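Local atomic coordinates of apolipophorin-3b (Locusta migratoria, PDB entry 1AEP), a protein that assists the loading of diacylglycerol into the hemolymph lipoprotein lipophorin and raises its lipid capacity by covering the expanding hydrophobic surface, supporting lipid transport during flight. Residues A145-L148 / Q149-I152. Sequence-based numbering, arbitrary orientation.
Sequences AANL and QNSI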
loop_
_atom_site.group_PDB
_atom_site.type_symbol
_atom_site.label_atom_id
_atom_site.label_comp_id
_atom_site.label_asym_id
_atom_site.label_seq_id
_atom_site.Cartn_x
_atom_site.Cartn_y
_atom_site.Cartn_z
ATOM N N ALA A 145 -2.485 5.386 -2.574
ATOM C CA ALA A 145 -2.997 4.759 -3.783
ATOM C C ALA A 145 -3.933 5.675 -4.591
ATOM O O ALA A 145 -3.957 5.598 -5.818
ATOM C CB ALA A 145 -3.704 3.439 -3.440
ATOM N N ALA A 146 -4.738 6.529 -3.951
ATOM C CA ALA A 146 -5.587 7.418 -4.731
ATOM C C ALA A 146 -4.720 8.468 -5.415
ATOM O O ALA A 146 -4.912 8.821 -6.571
ATOM C CB ALA A 146 -6.553 8.136 -3.839
ATOM N N ASN A 147 -3.729 8.959 -4.677
ATOM C CA ASN A 147 -2.814 9.951 -5.173
ATOM C C ASN A 147 -2.113 9.470 -6.405
ATOM O O ASN A 147 -2.029 10.186 -7.403
ATOM C CB ASN A 147 -1.775 10.223 -4.139
ATOM C CG ASN A 147 -2.225 11.368 -3.276
ATOM O OD1 ASN A 147 -1.518 11.752 -2.350
ATOM N ND2 ASN A 147 -3.423 11.896 -3.566
ATOM N N LEU A 148 -1.611 8.245 -6.320
ATOM C CA LEU A 148 -0.932 7.617 -7.433
ATOM C C LEU A 148 -1.834 7.603 -8.640
ATOM O O LEU A 148 -1.479 8.002 -9.744
ATOM C CB LEU A 148 -0.606 6.165 -7.073
ATOM C CG LEU A 148 0.419 5.472 -7.972
ATOM C CD1 LEU A 148 1.502 5.017 -7.043
ATOM C CD2 LEU A 148 -0.258 4.265 -8.511
ATOM N N GLN A 149 -3.040 7.146 -8.426
ATOM C CA GLN A 149 -3.957 7.101 -9.512
ATOM C C GLN A 149 -4.209 8.465 -10.134
ATOM O O GLN A 149 -4.175 8.615 -11.346
ATOM C CB GLN A 149 -5.222 6.558 -8.947
ATOM C CG GLN A 149 -6.299 6.625 -9.975
ATOM C CD GLN A 149 -7.444 5.762 -9.561
ATOM O OE1 GLN A 149 -7.503 5.296 -8.403
ATOM N NE2 GLN A 149 -8.318 5.540 -10.530
ATOM N N ASN A 150 -4.457 9.472 -9.286
ATOM C CA ASN A 150 -4.670 10.815 -9.791
ATOM C C ASN A 150 -3.550 11.228 -10.735
ATOM O O ASN A 150 -3.762 11.854 -11.769
ATOM C CB ASN A 150 -4.728 11.805 -8.622
ATOM C CG ASN A 150 -6.057 11.748 -7.895
ATOM O OD1 ASN A 150 -7.000 11.062 -8.332
ATOM N ND2 ASN A 150 -6.129 12.448 -6.790
ATOM N N SER A 151 -2.323 10.826 -10.387
ATOM C CA SER A 151 -1.157 11.128 -11.204
ATOM C C SER A 151 -1.149 10.430 -12.584
ATOM O O SER A 151 -0.974 11.066 -13.620
ATOM C CB SER A 151 0.137 10.887 -10.410
ATOM O OG SER A 151 -0.002 11.480 -9.117
ATOM N N ILE A 152 -1.330 9.110 -12.580
ATOM C CA ILE A 152 -1.345 8.350 -13.808
ATOM C C ILE A 152 -2.428 8.835 -14.723
ATOM O O ILE A 152 -2.391 8.643 -15.933
ATOM C CB ILE A 152 -1.445 6.870 -13.517
ATOM C CG1 ILE A 152 -0.097 6.501 -12.977
ATOM C CG2 ILE A 152 -1.766 5.979 -14.706
ATOM C CD1 ILE A 152 -0.269 5.567 -11.790
#
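Leu148 and Ile152, one turn apart on helix 131-154, lie side by side and point the same way, with Leu148 CD2 3.5 Å from Ile152 CD1. Leu148 swings CG anti to its own amide nitrogen (chi1 -165°), which carries the branch alongside the isoleucine. Both residues are buried: Leu148 also packs on Gln44 and Phe48 of helix 36-63, while Ile152 reaches Glu24 and Leu25 of helix 7-25. The backbone joins the same two residues, Ile152 N to Leu148 O at 3.0 Å, and Asn150 N donates to Ala146 O at 2.8 Å in the same i to i+4 pattern.

At Ser151 the carbonyl of Asn147 is gripped twice. Ser151 N comes to Asn147 O at 3.1 Å, and Ser151 OG donates to that same Asn147 O at 3.0 Å from the opposite face of the carbonyl plane. The hydroxyl can fold back because it sits beside its own backbone nitrogen (chi1 -46°); it also makes a weak hydrogen bond to Gln44 OE1. With the hydroxyl gone, as in an alanine, Asn147 O would probably keep the bond from Ser151 N but lose its second donor, and Gln44 this weak tie.

The outer side is looser: the amides of Asn147 and Asn150 approach only to 4.2 Å between their ND2 atoms, and Asn150 is exposed. Leu148 and Ile152 turned to neighbouring helices, with Asn147 and Asn150 on the more open side, fit the amphipathic helix of apolipophorin III's five-helix bundle.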